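Local structure of DynF (Micromonospora chersina, 6UBL) at residues L40-I45 and G62-V67; N150-I155 and M178-D183; A25-W30 and V161-P166. The protein is of unknown function but belongs to the dynemicin biosynthesis pathway and holds a palmitic acid inside a beta barrel, so it probably binds a long hydrophobic molecule. All coordinates share one frame; numbering follows the deposited sequence. Where two conformers were deposited one is given.

Interaction 1: L40-I45 and G62-V67; sequences LGINSI and GWVRVV. With PLM (palmitic acid), chain C.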
loop_
_atom_site.group_PDB
_atom_site.type_symbol
_atom_site.label_atom_id
_atom_site.label_comp_id
_atom_site.label_asym_id
_atom_site.label_seq_id
_atom_site.Cartn_x
_atom_site.Cartn_y
_atom_site.Cartn_z
ATOM N N LEU A 40 -10.295 1.206 -21.643
ATOM C CA LEU A 40 -9.438 0.068 -21.943
ATOM C C LEU A 40 -9.990 -1.241 -21.404
ATOM O O LEU A 40 -10.537 -1.294 -20.301
ATOM C CB LEU A 40 -8.053 0.285 -21.315
ATOM C CG LEU A 40 -7.241 1.462 -21.834
ATOM C CD1 LEU A 40 -6.131 1.798 -20.839
ATOM C CD2 LEU A 40 -6.669 1.142 -23.199
ATOM N N GLY A 41 -9.776 -2.309 -22.167
ATOM C CA GLY A 41 -10.056 -3.631 -21.662
ATOM C C GLY A 41 -8.979 -4.101 -20.696
ATOM O O GLY A 41 -7.846 -3.617 -20.709
ATOM N N ILE A 42 -9.352 -5.060 -19.848
ATOM C CA ILE A 42 -8.435 -5.626 -18.863
ATOM C C ILE A 42 -8.953 -6.992 -18.438
ATOM O O ILE A 42 -10.158 -7.227 -18.385
ATOM C CB ILE A 42 -8.260 -4.668 -17.655
ATOM C CG1 ILE A 42 -7.255 -5.247 -16.646
ATOM C CG2 ILE A 42 -9.595 -4.412 -16.959
ATOM C CD1 ILE A 42 -6.927 -4.310 -15.498
ATOM N N ASN A 43 -8.030 -7.900 -18.132
ATOM C CA ASN A 43 -8.356 -9.167 -17.493
ATOM C C ASN A 43 -7.393 -9.383 -16.329
ATOM O O ASN A 43 -6.323 -8.762 -16.255
ATOM C CB ASN A 43 -8.336 -10.346 -18.470
ATOM C CG ASN A 43 -7.005 -10.533 -19.154
ATOM O OD1 ASN A 43 -5.993 -10.796 -18.504
ATOM N ND2 ASN A 43 -6.995 -10.392 -20.476
ATOM N N SER A 44 -7.790 -10.244 -15.396
ATOM C CA SER A 44 -6.949 -10.508 -14.238
ATOM C C SER A 44 -7.262 -11.893 -13.689
ATOM O O SER A 44 -8.275 -12.516 -14.025
ATOM C CB SER A 44 -7.136 -9.450 -13.135
ATOM O OG SER A 44 -8.368 -9.600 -12.448
ATOM N N ILE A 45 -6.363 -12.363 -12.831
ATOM C CA ILE A 45 -6.537 -13.589 -12.061
ATOM C C ILE A 45 -6.253 -13.213 -10.614
ATOM O O ILE A 45 -5.180 -12.675 -10.313
ATOM C CB ILE A 45 -5.593 -14.713 -12.519
ATOM C CG1 ILE A 45 -5.920 -15.120 -13.956
ATOM C CG2 ILE A 45 -5.722 -15.919 -11.591
ATOM C CD1 ILE A 45 -4.863 -15.979 -14.605
ATOM N N GLY A 62 -13.015 -7.402 -17.905
ATOM C CA GLY A 62 -13.783 -6.179 -17.823
ATOM C C GLY A 62 -13.072 -4.987 -18.413
ATOM O O GLY A 62 -12.376 -5.111 -19.427
ATOM N N TRP A 63 -13.249 -3.823 -17.797
ATOM C CA TRP A 63 -12.718 -2.598 -18.366
ATOM C C TRP A 63 -12.382 -1.610 -17.261
ATOM O O TRP A 63 -12.858 -1.719 -16.124
ATOM C CB TRP A 63 -13.700 -1.986 -19.366
ATOM C CG TRP A 63 -15.105 -1.850 -18.859
ATOM C CD1 TRP A 63 -16.142 -2.711 -19.081
ATOM C CD2 TRP A 63 -15.637 -0.783 -18.058
ATOM N NE1 TRP A 63 -17.281 -2.248 -18.473
ATOM C CE2 TRP A 63 -17.002 -1.072 -17.833
ATOM C CE3 TRP A 63 -15.093 0.378 -17.507
ATOM C CZ2 TRP A 63 -17.830 -0.238 -17.085
ATOM C CZ3 TRP A 63 -15.917 1.206 -16.761
ATOM C CH2 TRP A 63 -17.265 0.899 -16.554
ATOM N N VAL A 64 -11.530 -0.654 -17.617
ATOM C CA VAL A 64 -11.180 0.465 -16.761
ATOM C C VAL A 64 -11.242 1.734 -17.599
ATOM O O VAL A 64 -11.051 1.714 -18.819
ATOM C CB VAL A 64 -9.792 0.324 -16.118
ATOM C CG1 VAL A 64 -9.764 -0.833 -15.132
ATOM C CG2 VAL A 64 -8.723 0.140 -17.195
ATOM N N ARG A 65 -11.510 2.848 -16.924
ATOM C CA ARG A 65 -11.436 4.187 -17.500
ATOM C C ARG A 65 -10.413 4.955 -16.669
ATOM O O ARG A 65 -10.574 5.096 -15.446
ATOM C CB ARG A 65 -12.812 4.840 -17.500
ATOM C CG ARG A 65 -13.821 4.060 -18.374
ATOM C CD ARG A 65 -15.183 4.729 -18.467
ATOM N NE ARG A 65 -15.034 6.060 -19.036
ATOM C CZ ARG A 65 -15.372 7.173 -18.403
ATOM N NH1 ARG A 65 -15.930 7.123 -17.206
ATOM N NH2 ARG A 65 -15.171 8.345 -18.983
ATOM N N VAL A 66 -9.348 5.422 -17.326
ATOM C CA VAL A 66 -8.206 6.028 -16.652
ATOM C C VAL A 66 -7.961 7.390 -17.283
ATOM O O VAL A 66 -7.681 7.478 -18.484
ATOM C CB VAL A 66 -6.944 5.159 -16.763
ATOM C CG1 VAL A 66 -5.750 5.855 -16.128
ATOM C CG2 VAL A 66 -7.179 3.778 -16.131
ATOM N N VAL A 67 -8.066 8.455 -16.485
ATOM C CA VAL A 67 -7.737 9.793 -16.971
ATOM C C VAL A 67 -6.244 10.039 -16.794
ATOM O O VAL A 67 -5.641 9.666 -15.771
ATOM C CB VAL A 67 -8.567 10.883 -16.267
ATOM C CG1 VAL A 67 -8.294 10.917 -14.784
ATOM C CG2 VAL A 67 -8.265 12.246 -16.899
HETATM C C1 PLM C . -3.000 4.842 -18.999
HETATM O O1 PLM C . -4.290 4.861 -19.216
HETATM O O2 PLM C . -2.195 5.358 -19.730
HETATM C C2 PLM C . -2.609 4.095 -17.764
HETATM C C3 PLM C . -3.215 2.725 -17.608
HETATM C C4 PLM C . -2.682 2.113 -16.348
HETATM C C5 PLM C . -3.606 1.172 -15.670
HETATM C C6 PLM C . -3.040 0.670 -14.363
HETATM C C7 PLM C . -3.286 -0.804 -14.195
HETATM C C8 PLM C . -4.721 -1.182 -14.468
HETATM C C9 PLM C . -5.706 -0.558 -13.518
HETATM C CA PLM C . -6.009 -1.458 -12.351
HETATM C CB PLM C . -6.972 -2.565 -12.732
HETATM C CC PLM C . -7.961 -2.849 -11.642
HETATM C CD PLM C . -7.748 -4.146 -10.910
HETATM C CE PLM C . -8.262 -4.058 -9.496
HETATM C CF PLM C . -8.566 -5.368 -8.839
HETATM C CG PLM C . -9.088 -5.189 -7.458
#

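Interaction 2: N150-I155 and M178-D183; sequences NREPII and MMPLLD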
loop_
_atom_site.group_PDB
_atom_site.type_symbol
_atom_site.label_atom_id
_atom_site.label_comp_id
_atom_site.label_asym_id
_atom_site.label_seq_id
_atom_site.Cartn_x
_atom_site.Cartn_y
_atom_site.Cartn_z
ATOM N N ASN A 150 -11.281 -2.645 0.526
ATOM C CA ASN A 150 -9.932 -2.551 1.067
ATOM C C ASN A 150 -9.684 -1.141 1.591
ATOM O O ASN A 150 -10.019 -0.153 0.934
ATOM C CB ASN A 150 -8.885 -2.938 0.021
ATOM C CG ASN A 150 -8.961 -2.087 -1.236
ATOM O OD1 ASN A 150 -10.000 -2.014 -1.883
ATOM N ND2 ASN A 150 -7.842 -1.447 -1.592
ATOM N N ARG A 151 -9.099 -1.059 2.783
ATOM C CA ARG A 151 -8.605 0.203 3.326
ATOM C C ARG A 151 -7.169 0.481 2.919
ATOM O O ARG A 151 -6.788 1.645 2.724
ATOM C CB ARG A 151 -8.700 0.201 4.854
ATOM C CG ARG A 151 -10.083 0.544 5.386
ATOM C CD ARG A 151 -10.141 0.648 6.904
ATOM N NE ARG A 151 -11.448 1.155 7.324
ATOM C CZ ARG A 151 -11.911 1.138 8.569
ATOM N NH1 ARG A 151 -11.166 0.655 9.557
ATOM N NH2 ARG A 151 -13.111 1.630 8.836
ATOM N N GLU A 152 -6.371 -0.557 2.822
ATOM C CA GLU A 152 -5.037 -0.459 2.275
ATOM C C GLU A 152 -5.141 -0.495 0.759
ATOM O O GLU A 152 -5.710 -1.452 0.212
ATOM C CB GLU A 152 -4.319 -1.700 2.782
ATOM C CG GLU A 152 -2.908 -1.870 2.414
ATOM C CD GLU A 152 -2.362 -3.122 3.055
ATOM O OE1 GLU A 152 -2.739 -3.424 4.213
ATOM O OE2 GLU A 152 -1.576 -3.815 2.396
ATOM N N PRO A 153 -4.613 0.496 0.044
ATOM C CA PRO A 153 -4.779 0.497 -1.411
ATOM C C PRO A 153 -4.075 -0.693 -2.046
ATOM O O PRO A 153 -2.978 -1.092 -1.629
ATOM C CB PRO A 153 -4.148 1.826 -1.847
ATOM C CG PRO A 153 -3.185 2.173 -0.766
ATOM C CD PRO A 153 -3.774 1.616 0.505
ATOM N N ILE A 154 -4.720 -1.259 -3.068
ATOM C CA ILE A 154 -4.109 -2.305 -3.879
ATOM C C ILE A 154 -3.162 -1.633 -4.864
ATOM O O ILE A 154 -3.587 -0.799 -5.673
ATOM C CB ILE A 154 -5.178 -3.135 -4.604
ATOM C CG1 ILE A 154 -6.101 -3.815 -3.602
ATOM C CG2 ILE A 154 -4.498 -4.163 -5.509
ATOM C CD1 ILE A 154 -7.427 -4.267 -4.183
ATOM N N ILE A 155 -1.886 -1.994 -4.793
ATOM C CA ILE A 155 -0.853 -1.385 -5.616
ATOM C C ILE A 155 -0.706 -2.234 -6.875
ATOM O O ILE A 155 -0.332 -3.414 -6.804
ATOM C CB ILE A 155 0.475 -1.305 -4.855
ATOM C CG1 ILE A 155 0.330 -0.469 -3.571
ATOM C CG2 ILE A 155 1.578 -0.792 -5.779
ATOM C CD1 ILE A 155 -0.244 0.921 -3.732
ATOM N N MET A 178 -0.516 -11.077 1.971
ATOM C CA MET A 178 -1.945 -10.903 2.193
ATOM C C MET A 178 -2.327 -9.425 2.168
ATOM O O MET A 178 -1.561 -8.548 2.611
ATOM C CB MET A 178 -2.376 -11.541 3.527
ATOM C CG MET A 178 -1.843 -10.812 4.766
ATOM S SD MET A 178 -2.077 -11.631 6.365
ATOM C CE MET A 178 -0.826 -12.912 6.272
ATOM N N MET A 179 -3.534 -9.169 1.648
ATOM C CA MET A 179 -4.165 -7.842 1.627
ATOM C C MET A 179 -5.537 -7.998 2.271
ATOM O O MET A 179 -6.387 -8.743 1.732
ATOM C CB MET A 179 -4.311 -7.376 0.168
ATOM C CG MET A 179 -5.526 -6.498 -0.131
ATOM S SD MET A 179 -5.317 -4.803 0.458
ATOM C CE MET A 179 -3.865 -4.284 -0.458
ATOM N N PRO A 180 -5.827 -7.316 3.385
ATOM C CA PRO A 180 -7.128 -7.505 4.043
ATOM C C PRO A 180 -8.296 -6.968 3.217
ATOM O O PRO A 180 -8.221 -5.900 2.609
ATOM C CB PRO A 180 -6.988 -6.734 5.363
ATOM C CG PRO A 180 -5.523 -6.439 5.523
ATOM C CD PRO A 180 -4.962 -6.375 4.127
ATOM N N LEU A 181 -9.384 -7.730 3.202
ATOM C CA LEU A 181 -10.658 -7.328 2.618
ATOM C C LEU A 181 -11.722 -7.307 3.701
ATOM O O LEU A 181 -11.892 -8.288 4.423
ATOM C CB LEU A 181 -11.060 -8.256 1.472
ATOM C CG LEU A 181 -10.059 -8.311 0.314
ATOM C CD1 LEU A 181 -10.535 -9.317 -0.730
ATOM C CD2 LEU A 181 -9.839 -6.940 -0.319
ATOM N N LEU A 182 -12.401 -6.174 3.834
ATOM C CA LEU A 182 -13.296 -5.885 4.945
ATOM C C LEU A 182 -14.744 -5.832 4.478
ATOM O O LEU A 182 -15.035 -5.376 3.370
ATOM C CB LEU A 182 -12.938 -4.515 5.541
ATOM C CG LEU A 182 -11.455 -4.314 5.874
ATOM C CD1 LEU A 182 -11.165 -2.885 6.295
ATOM C CD2 LEU A 182 -11.066 -5.304 6.953
ATOM N N ASP A 183 -15.648 -6.300 5.334
ATOM C CA ASP A 183 -17.082 -6.158 5.079
ATOM C C ASP A 183 -17.435 -4.672 5.062
ATOM O O ASP A 183 -17.121 -3.939 6.005
ATOM C CB ASP A 183 -17.844 -6.865 6.205
ATOM C CG ASP A 183 -19.343 -6.971 5.959
ATOM O OD1 ASP A 183 -19.906 -6.227 5.127
ATOM O OD2 ASP A 183 -19.973 -7.805 6.644
HETATM O O HOH W 1 -7.599 -3.325 3.530
HETATM O O HOH W 2 -1.172 -6.139 1.066
#

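Interaction 3: A25-W30 and V161-P166; sequences APVVPW and VRSIPP. With PLM (palmitic acid), chain C.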
loop_
_atom_site.group_PDB
_atom_site.type_symbol
_atom_site.label_atom_id
_atom_site.label_comp_id
_atom_site.label_asym_id
_atom_site.label_seq_id
_atom_site.Cartn_x
_atom_site.Cartn_y
_atom_site.Cartn_z
ATOM N N ALA A 25 -8.426 4.846 -31.994
ATOM C CA ALA A 25 -7.336 5.744 -31.658
ATOM C C ALA A 25 -6.016 4.979 -31.641
ATOM O O ALA A 25 -5.938 3.894 -31.048
ATOM C CB ALA A 25 -7.591 6.373 -30.294
ATOM N N PRO A 26 -4.965 5.496 -32.273
ATOM C CA PRO A 26 -3.693 4.771 -32.280
ATOM C C PRO A 26 -3.024 4.844 -30.918
ATOM O O PRO A 26 -3.238 5.777 -30.139
ATOM C CB PRO A 26 -2.870 5.525 -33.327
ATOM C CG PRO A 26 -3.339 6.946 -33.179
ATOM C CD PRO A 26 -4.831 6.840 -32.871
ATOM N N VAL A 27 -2.229 3.819 -30.633
ATOM C CA VAL A 27 -1.284 3.804 -29.526
ATOM C C VAL A 27 0.091 3.942 -30.164
ATOM O O VAL A 27 0.590 2.998 -30.789
ATOM C CB VAL A 27 -1.400 2.510 -28.713
ATOM C CG1 VAL A 27 -0.419 2.512 -27.555
ATOM C CG2 VAL A 27 -2.828 2.336 -28.200
ATOM N N VAL A 28 0.696 5.117 -30.038
ATOM C CA VAL A 28 1.980 5.416 -30.666
ATOM C C VAL A 28 3.079 5.174 -29.637
ATOM O O VAL A 28 3.100 5.861 -28.601
ATOM C CB VAL A 28 2.015 6.876 -31.146
ATOM C CG1 VAL A 28 3.275 7.159 -31.944
ATOM C CG2 VAL A 28 0.761 7.207 -31.949
ATOM N N PRO A 29 4.027 4.270 -29.889
ATOM C CA PRO A 29 5.066 4.021 -28.884
ATOM C C PRO A 29 5.961 5.234 -28.695
ATOM O O PRO A 29 6.145 6.053 -29.600
ATOM C CB PRO A 29 5.852 2.832 -29.457
ATOM C CG PRO A 29 4.950 2.211 -30.488
ATOM C CD PRO A 29 4.140 3.360 -31.043
ATOM N N TRP A 30 6.525 5.335 -27.493
ATOM C CA TRP A 30 7.564 6.313 -27.173
ATOM C C TRP A 30 7.099 7.756 -27.354
ATOM O O TRP A 30 7.919 8.645 -27.596
ATOM C CB TRP A 30 8.835 6.063 -27.997
ATOM C CG TRP A 30 9.338 4.649 -27.976
ATOM C CD1 TRP A 30 9.407 3.806 -29.046
ATOM C CD2 TRP A 30 9.882 3.928 -26.857
ATOM N NE1 TRP A 30 9.940 2.600 -28.663
ATOM C CE2 TRP A 30 10.243 2.649 -27.326
ATOM C CE3 TRP A 30 10.092 4.238 -25.510
ATOM C CZ2 TRP A 30 10.797 1.677 -26.499
ATOM C CZ3 TRP A 30 10.642 3.269 -24.682
ATOM C CH2 TRP A 30 10.988 2.003 -25.183
ATOM N N VAL A 161 7.181 -0.010 -19.648
ATOM C CA VAL A 161 6.186 0.797 -20.347
ATOM C C VAL A 161 6.862 1.502 -21.516
ATOM O O VAL A 161 7.719 2.367 -21.322
ATOM C CB VAL A 161 5.516 1.803 -19.406
ATOM C CG1 VAL A 161 4.653 2.787 -20.181
ATOM C CG2 VAL A 161 4.688 1.078 -18.356
ATOM N N ARG A 162 6.462 1.142 -22.735
ATOM C CA ARG A 162 7.013 1.742 -23.943
ATOM C C ARG A 162 5.973 2.525 -24.721
ATOM O O ARG A 162 6.307 3.138 -25.738
ATOM C CB ARG A 162 7.593 0.642 -24.839
ATOM C CG ARG A 162 8.538 -0.299 -24.126
ATOM C CD ARG A 162 9.096 -1.339 -25.075
ATOM N NE ARG A 162 9.801 -2.385 -24.340
ATOM C CZ ARG A 162 10.517 -3.352 -24.907
ATOM N NH1 ARG A 162 10.637 -3.406 -26.229
ATOM N NH2 ARG A 162 11.112 -4.266 -24.155
ATOM N N SER A 163 4.725 2.533 -24.264
ATOM C CA SER A 163 3.703 3.391 -24.842
ATOM C C SER A 163 2.763 3.817 -23.726
ATOM O O SER A 163 2.630 3.128 -22.712
ATOM C CB SER A 163 2.890 2.691 -25.941
ATOM O OG SER A 163 2.104 1.636 -25.427
ATOM N N ILE A 164 2.115 4.957 -23.922
ATOM C CA ILE A 164 1.118 5.447 -22.976
ATOM C C ILE A 164 -0.168 5.662 -23.763
ATOM O O ILE A 164 -0.213 6.531 -24.646
ATOM C CB ILE A 164 1.562 6.760 -22.321
ATOM C CG1 ILE A 164 2.859 6.538 -21.534
ATOM C CG2 ILE A 164 0.473 7.285 -21.402
ATOM C CD1 ILE A 164 3.442 7.807 -20.970
ATOM N N PRO A 165 -1.235 4.903 -23.494
ATOM C CA PRO A 165 -1.333 3.863 -22.463
ATOM C C PRO A 165 -0.564 2.607 -22.835
ATOM O O PRO A 165 -0.346 2.352 -24.029
ATOM C CB PRO A 165 -2.834 3.553 -22.431
ATOM C CG PRO A 165 -3.258 3.786 -23.861
ATOM C CD PRO A 165 -2.489 5.023 -24.267
ATOM N N PRO A 166 -0.177 1.821 -21.841
ATOM C CA PRO A 166 0.540 0.561 -22.106
ATOM C C PRO A 166 -0.417 -0.561 -22.493
ATOM O O PRO A 166 -0.578 -1.556 -21.778
ATOM C CB PRO A 166 1.246 0.302 -20.768
ATOM C CG PRO A 166 0.329 0.903 -19.753
ATOM C CD PRO A 166 -0.236 2.133 -20.401
HETATM C C1 PLM C . -3.000 4.842 -18.999
HETATM O O1 PLM C . -4.290 4.861 -19.216
HETATM O O2 PLM C . -2.195 5.358 -19.730
HETATM C C2 PLM C . -2.609 4.095 -17.764
HETATM C C3 PLM C . -3.215 2.725 -17.608
HETATM C C4 PLM C . -2.682 2.113 -16.348
HETATM C C5 PLM C . -3.606 1.172 -15.670
HETATM C C6 PLM C . -3.040 0.670 -14.363
HETATM C C7 PLM C . -3.286 -0.804 -14.195
HETATM C C8 PLM C . -4.721 -1.182 -14.468
HETATM C C9 PLM C . -5.706 -0.558 -13.518
HETATM C CA PLM C . -6.009 -1.458 -12.351
HETATM C CB PLM C . -6.972 -2.565 -12.732
HETATM C CC PLM C . -7.961 -2.849 -11.642
HETATM C CD PLM C . -7.748 -4.146 -10.910
HETATM C CE PLM C . -8.262 -4.058 -9.496
HETATM C CF PLM C . -8.566 -5.368 -8.839
HETATM C CG PLM C . -9.088 -5.189 -7.458
HETATM O O HOH W 3 3.221 6.489 -26.144
#

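Interaction 1: L40-I45 and G62-V67
The strands 40-45 and 62-67 pair antiparallel as the arms of a beta hairpin, and the two segments are strongly twisted against each other, 129° between their N-to-C directions. Leu40 and Val64 form one hydrogen-bonded pair, Ile42 and Gly62 the next, with Gly41 opposite Trp63 as the non-hydrogen-bonded pair between them. Leu40 N to Val64 O is 3.0 Å and essentially straight, and the return bond from Val64 N to Leu40 O also meets its carbonyl almost end-on. The second pair is more bent: Ile42 N reaches Gly62 O at 3.1 Å from above the carbonyl plane, while Gly62 N sits nearly on the C=O axis of Ile42, though its N-H is bent off that line. At the middle pair the backbones close in, and Trp63 CA lies 3.2 Å from Leu40 O in a CA-H...O contact. Leu40, Ile42 and Val64 send their side chains to the face that carries the palmitic acid, whereas Trp63 turns to the other. Ile42 has CG1 anti to its backbone N (chi1 -178°) and an extended chain, which carries CD1 to within 3.3 Å of fatty acid atom CB. Its CG2 branch instead reaches diagonally across to the partner strand, where it meets Val64 CG1 at 4.0 Å. Val66 CG1 lies 3.6 Å from carboxyl atom O1 of the ligand, with Leu40 CD1 farther off. Phe200 and Met202 of strand 193-205 pack on Ile42 and Leu40. Paired backbone polar groups and an aliphatic inner face thus give this part of the barrel wall a greasy lining, suited to an alkyl chain.

Interaction 2: N150-I155 and M178-D183
Within the beta barrel, strand 170-183 packs against the loop 150-153 that leads into strand 154-161, and side chains and water, without a direct hydrogen bond, join the two segments. Met179 is the centre of the contact. Its chain bends at chi2 and chi3 (76° and 60°), bringing SD to 3.4 Å from Glu152 O and tucking CE beside Pro153 O. The same methyl touches Ile154 CG1 at 3.9 Å, the two side chains crossing at about a right angle. Glu152, with CG anti to its backbone N and the chain extended, slides past Met179 in the opposite direction; its OE1 lies against Pro180 CD. Farther along, Arg151 crosses Leu182 nearly perpendicularly, its CG 3.7 Å from Leu182 CD1, while Asn150 CB rests near Leu181 CD2. The next shell fixes these groups. Asn150 ND2 donates to Glu152 O at 2.8 Å, pinning the loop's backbone at Glu152, and the amide also bonds Val135 and Ala137 of strand 129-141. The charged ends reach across the dimer: Glu152 OE2 forms a salt bridge with Arg132 of the second subunit, and Arg151 bonds Gly10 O of that subunit besides its salt bridge to Asp188 in its own chain. Pro153 packs on Pro153 of the second subunit, so the loop serves both barrel and interface. Two waters fill the polar links between the segments: one accepts from Glu152 N and donates to Pro180 O, and the other donates both to Glu152 OE2, at 2.7 Å, and to Met178 O, at 2.9 Å.

Interaction 3: A25-W30 and V161-P166
One direct hydrogen bond joins the loops 25-30 and 161-166: Trp30 N donates to Arg162 O at 2.8 Å, lying in the carbonyl plane. A water adds a second polar link, donating to Val28 O and accepting from Ile164 N. Within the second loop, Ser163 OG donates to Pro165 O at 2.9 Å from above that carbonyl's plane, bridging the turn made by the cis peptide before Pro165. Aromatic contact comes from Trp30, whose six-membered ring takes Arg162 CB over one face, 3.9 Å from the ring centroid and 19° off its normal, a CH-pi interaction. Arg162 is extended from CG to NE and runs beside the indole in the same direction; CG comes to 3.5 Å from Trp30 CH2, and the guanidinium plane is turned 21° from the ring. Asp160 holds that guanidinium in a salt bridge, while Trp76 meets Trp30 edge-to-face. A van der Waals contact comes from Val27, whose CG1 methyl, anti to its backbone N (chi1 -180°), lies 3.4 Å from Ser163 OG, near Pro165 O and Ser163 CB. An alanine in place of Ser163 would remove OG, and with it the bond to Pro165 O and the oxygen's contact with Val27 CG1, and would probably loosen the cis-proline turn. Beyond it, Pro165 CA stands 3.2 Å from carboxyl atom O2 of the palmitic acid, with Ile164 CG2 nearby. The loop between strands 20-21 and 37-50 is thus tied at the surface to that between strands 154-161 and 170-183, while the buried proline turn next to them borders the ligand's carboxyl end through carbon atoms.

Overall arrangement
From the N terminus, the loop 25-30 comes first, but its partner 161-166 lies more than 130 residues later, so interaction 3 closes a long loop. Interaction 1 is nested inside it, closing the hairpin of strands 37-50 and 54-68. Interaction 2 opens at 150-155, after interaction 1 has closed, and its second segment, 178-183, lies beyond 161-166; interactions 2 and 3 therefore cross. Interactions 1 and 3 touch where Leu40 packs on Pro165, and both reach the palmitic acid. About 30 Å from interaction 3 between centres, interaction 2 joins the start of strand 154-161, and the loop before it at the subunit interface, to the end of strand 170-183, with Ile154 also beside a palmitic acid.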